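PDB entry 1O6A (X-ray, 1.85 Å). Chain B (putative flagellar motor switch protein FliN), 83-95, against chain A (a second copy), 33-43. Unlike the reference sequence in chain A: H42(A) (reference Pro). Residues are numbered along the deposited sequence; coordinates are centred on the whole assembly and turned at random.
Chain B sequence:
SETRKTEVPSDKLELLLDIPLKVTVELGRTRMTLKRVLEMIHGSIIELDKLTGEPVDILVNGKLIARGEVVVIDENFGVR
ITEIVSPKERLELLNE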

# COMPACT_ATOMS: atom_id res chain seq x y z
N GLU B 83 15.29 -4.70 -6.06
CA GLU B 83 16.18 -3.96 -5.16
C GLU B 83 15.96 -4.51 -3.78
O GLU B 83 14.82 -4.69 -3.38
CB GLU B 83 15.80 -2.48 -5.10
CG GLU B 83 15.97 -1.70 -6.39
CD GLU B 83 15.49 -0.25 -6.23
OE1 GLU B 83 15.15 0.20 -5.09
OE2 GLU B 83 15.41 0.42 -7.25
N ILE B 84 17.04 -4.80 -3.04
CA ILE B 84 16.88 -5.27 -1.66
C ILE B 84 18.12 -4.91 -0.84
O ILE B 84 19.26 -4.96 -1.35
CB ILE B 84 16.54 -6.80 -1.61
CG1 ILE B 84 16.20 -7.24 -0.15
CG2 ILE B 84 17.63 -7.63 -2.25
CD1 ILE B 84 15.46 -8.60 -0.04
N VAL B 85 17.91 -4.48 0.40
CA VAL B 85 19.02 -4.24 1.31
C VAL B 85 19.66 -5.56 1.77
O VAL B 85 19.12 -6.64 1.53
CB VAL B 85 18.58 -3.37 2.52
CG1 VAL B 85 17.92 -2.06 2.06
CG2 VAL B 85 17.69 -4.14 3.45
N SER B 86 20.82 -5.46 2.40
CA SER B 86 21.52 -6.63 2.87
C SER B 86 20.73 -7.36 3.97
O SER B 86 19.94 -6.73 4.70
CB SER B 86 22.88 -6.24 3.44
OG SER B 86 22.73 -5.42 4.62
N PRO B 87 20.95 -8.68 4.11
CA PRO B 87 20.35 -9.43 5.24
C PRO B 87 20.64 -8.80 6.60
O PRO B 87 19.74 -8.69 7.41
CB PRO B 87 20.93 -10.83 5.10
CG PRO B 87 21.25 -10.96 3.59
CD PRO B 87 21.75 -9.55 3.24
N LYS B 88 21.88 -8.37 6.84
CA LYS B 88 22.20 -7.59 8.04
C LYS B 88 21.28 -6.39 8.24
O LYS B 88 20.75 -6.18 9.32
CB LYS B 88 23.67 -7.11 7.96
CG LYS B 88 24.15 -6.36 9.12
CD LYS B 88 25.64 -6.03 8.96
CE LYS B 88 26.16 -5.19 10.14
NZ LYS B 88 25.32 -3.97 10.41
N GLU B 89 21.07 -5.61 7.18
CA GLU B 89 20.22 -4.40 7.25
C GLU B 89 18.74 -4.76 7.40
O GLU B 89 18.02 -4.05 8.11
CB GLU B 89 20.45 -3.47 6.03
CG GLU B 89 19.63 -2.17 5.99
CD GLU B 89 19.94 -1.18 7.12
OE1 GLU B 89 20.93 -1.36 7.87
OE2 GLU B 89 19.17 -0.21 7.27
N ARG B 90 18.31 -5.88 6.84
CA ARG B 90 16.94 -6.34 7.06
C ARG B 90 16.69 -6.58 8.56
O ARG B 90 15.66 -6.20 9.09
CB ARG B 90 16.65 -7.63 6.29
CG ARG B 90 16.68 -7.46 4.85
CD ARG B 90 16.64 -8.79 4.07
NE ARG B 90 17.54 -8.71 2.95
CZ ARG B 90 17.86 -9.72 2.14
NH1 ARG B 90 17.35 -10.93 2.31
NH2 ARG B 90 18.72 -9.50 1.14
N LEU B 91 17.63 -7.23 9.21
CA LEU B 91 17.52 -7.57 10.62
C LEU B 91 17.57 -6.30 11.48
O LEU B 91 16.80 -6.17 12.44
CB LEU B 91 18.65 -8.53 11.02
CG LEU B 91 18.35 -9.84 11.74
CD1 LEU B 91 19.60 -10.27 12.47
CD2 LEU B 91 17.14 -9.79 12.69
N GLU B 92 18.45 -5.36 11.13
CA GLU B 92 18.53 -4.10 11.83
C GLU B 92 17.22 -3.36 11.78
O GLU B 92 16.75 -2.86 12.79
CB GLU B 92 19.64 -3.22 11.24
CG GLU B 92 21.03 -3.72 11.59
CD GLU B 92 22.04 -2.60 11.77
OE1 GLU B 92 21.65 -1.41 11.83
OE2 GLU B 92 23.24 -2.94 11.85
N LEU B 93 16.61 -3.30 10.60
CA LEU B 93 15.37 -2.55 10.45
C LEU B 93 14.26 -3.21 11.22
O LEU B 93 13.45 -2.53 11.84
CB LEU B 93 14.99 -2.42 8.97
CG LEU B 93 15.85 -1.53 8.09
CD1 LEU B 93 15.55 -1.77 6.57
CD2 LEU B 93 15.62 -0.08 8.46
N LEU B 94 14.17 -4.54 11.17
CA LEU B 94 13.10 -5.25 11.87
C LEU B 94 13.25 -5.18 13.39
O LEU B 94 12.27 -5.34 14.12
CB LEU B 94 13.03 -6.70 11.41
CG LEU B 94 12.55 -6.75 9.96
CD1 LEU B 94 12.86 -8.07 9.34
CD2 LEU B 94 11.07 -6.45 9.88
N ASN B 95 14.47 -4.92 13.86
CA ASN B 95 14.76 -4.81 15.30
C ASN B 95 14.82 -3.34 15.80
O ASN B 95 15.17 -3.10 16.95
CB ASN B 95 16.04 -5.59 15.67
CG ASN B 95 15.83 -6.54 16.86
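Chain A (33-43) TLKRVLEMIHG

Chain A (33-43) lies across chain B (83-95) as a short helix, 34-39, followed by an extended segment, 40-42. The helix runs against helix 87-94 of chain B with 139° between their N-to-C directions, roughly antiparallel, and the axes approach to 9.4 Å; the extended segment then passes I84(B) and E83(B). T33(A) makes no contact with the 83-95 stretch but caps its own helix, its OG1 accepting from R36(A) N at 3.1 Å. L34(A), with chi1 t and chi2 p, meets the C-terminal part of the chain B helix: its CD1 is 4.1 Å from L94(B) CD1 and its CD2 is 4.5 Å from L91(B) CD2. K35(A) and R36(A) make no contact with the 83-95 stretch. V37(A) packs CG1 against L94(B) CD1 at 4.2 Å, while its carbonyl O receives R90(B) NH1 at 2.8 Å. L38(A), whose CA lies 5.2 Å from P87(B) CA, extends CD2 to 3.6 Å from P87(B) O, 4.1 Å from R90(B) CB and 4.4 Å from L91(B) CG. L38(A) O is 3.1 Å from R90(B) NH1, but the angle is too poor for a hydrogen bond. At M40(A), a selenomethionine, the chain leaves helical geometry (phi/psi -63/149°), and M40(A) O accepts from R90(B) NH1 at 2.9 Å and, weakly, from R90(B) NH2 at 3.4 Å. The guanidinium thus joins two carbonyls at the helix end, and it is held from its own side by V85(B) O, 2.9 Å from R90(B) NH2 and 3.0 Å from R90(B) NE. M40(A) CB also rests 4.1 Å from I84(B) CD1. The CA-to-CB bond of I41(A) points away from the chain B stretch. H42(A), which differs from the reference sequence, lays one ring face over I84(B) CG2, 3.8 Å from H42(A) CE1, in a CH-pi contact; its NE2 is 4.1 Å from E83(B) CA. G43(A), at phi 90°, makes no contact with 83-95.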

# COMPACT_ATOMS: atom_id res chain seq x y z
N THR A 33 8.21 -15.95 7.23
CA THR A 33 9.06 -16.06 8.38
C THR A 33 10.24 -15.14 8.25
O THR A 33 10.62 -14.70 7.16
CB THR A 33 9.57 -17.48 8.60
OG1 THR A 33 10.38 -17.89 7.48
CG2 THR A 33 8.40 -18.47 8.66
N LEU A 34 10.85 -14.86 9.38
CA LEU A 34 12.09 -14.12 9.39
C LEU A 34 13.13 -14.83 8.57
O LEU A 34 13.85 -14.19 7.81
CB LEU A 34 12.59 -13.96 10.81
CG LEU A 34 13.95 -13.28 10.97
CD1 LEU A 34 13.93 -11.90 10.35
CD2 LEU A 34 14.31 -13.22 12.45
N LYS A 35 13.20 -16.15 8.68
CA LYS A 35 14.11 -16.93 7.86
C LYS A 35 13.96 -16.64 6.37
O LYS A 35 14.95 -16.42 5.69
CB LYS A 35 13.97 -18.43 8.13
CG LYS A 35 14.77 -19.32 7.22
CD LYS A 35 14.64 -20.79 7.66
CE LYS A 35 15.55 -21.71 6.88
NZ LYS A 35 14.90 -22.10 5.60
N ARG A 36 12.72 -16.62 5.87
CA ARG A 36 12.50 -16.36 4.46
C ARG A 36 12.92 -14.92 4.11
O ARG A 36 13.55 -14.70 3.09
CB ARG A 36 11.05 -16.64 4.09
CG ARG A 36 10.57 -16.10 2.77
CD ARG A 36 11.26 -16.64 1.55
NE ARG A 36 10.64 -16.12 0.30
CZ ARG A 36 11.28 -16.08 -0.91
NH1 ARG A 36 12.53 -16.50 -1.01
NH2 ARG A 36 10.65 -15.61 -2.01
N VAL A 37 12.65 -13.97 5.01
CA VAL A 37 13.02 -12.58 4.77
C VAL A 37 14.54 -12.47 4.62
O VAL A 37 15.03 -11.78 3.73
CB VAL A 37 12.52 -11.65 5.90
CG1 VAL A 37 13.04 -10.24 5.70
CG2 VAL A 37 11.07 -11.59 5.89
N LEU A 38 15.29 -13.16 5.47
CA LEU A 38 16.74 -13.12 5.38
C LEU A 38 17.32 -13.84 4.16
O LEU A 38 18.42 -13.54 3.70
CB LEU A 38 17.40 -13.67 6.66
CG LEU A 38 16.97 -12.86 7.87
CD1 LEU A 38 17.51 -13.49 9.17
CD2 LEU A 38 17.38 -11.39 7.74
N GLU A 39 16.61 -14.82 3.66
CA GLU A 39 17.07 -15.60 2.51
C GLU A 39 16.67 -15.04 1.18
O GLU A 39 17.10 -15.56 0.13
CB GLU A 39 16.50 -17.02 2.62
CG GLU A 39 17.20 -17.83 3.70
CD GLU A 39 16.57 -19.19 3.91
OE1 GLU A 39 15.43 -19.44 3.42
OE2 GLU A 39 17.23 -20.00 4.61
N MSE A 40 15.78 -14.06 1.13
CA MSE A 40 15.40 -13.51 -0.15
C MSE A 40 16.57 -12.86 -0.86
O MSE A 40 17.47 -12.30 -0.23
CB MSE A 40 14.28 -12.48 0.01
CG MSE A 40 13.07 -13.12 0.52
SE MSE A 40 11.58 -11.86 0.31
CE MSE A 40 12.12 -10.55 1.31
N ILE A 41 16.52 -12.91 -2.18
CA ILE A 41 17.57 -12.39 -3.05
C ILE A 41 16.96 -11.53 -4.18
O ILE A 41 15.76 -11.52 -4.37
CB ILE A 41 18.41 -13.58 -3.64
CG1 ILE A 41 17.54 -14.53 -4.47
CG2 ILE A 41 19.10 -14.29 -2.52
CD1 ILE A 41 18.37 -15.43 -5.41
N HIS A 42 17.80 -10.81 -4.91
CA HIS A 42 17.37 -10.18 -6.16
C HIS A 42 16.73 -11.25 -7.03
O HIS A 42 17.29 -12.35 -7.19
CB HIS A 42 18.56 -9.57 -6.90
CG HIS A 42 19.10 -8.35 -6.23
ND1 HIS A 42 20.09 -8.41 -5.27
CD2 HIS A 42 18.75 -7.05 -6.34
CE1 HIS A 42 20.34 -7.19 -4.82
NE2 HIS A 42 19.54 -6.34 -5.45
N GLY A 43 15.55 -10.93 -7.56
CA GLY A 43 14.74 -11.89 -8.30
C GLY A 43 13.73 -12.72 -7.51
O GLY A 43 12.87 -13.32 -8.09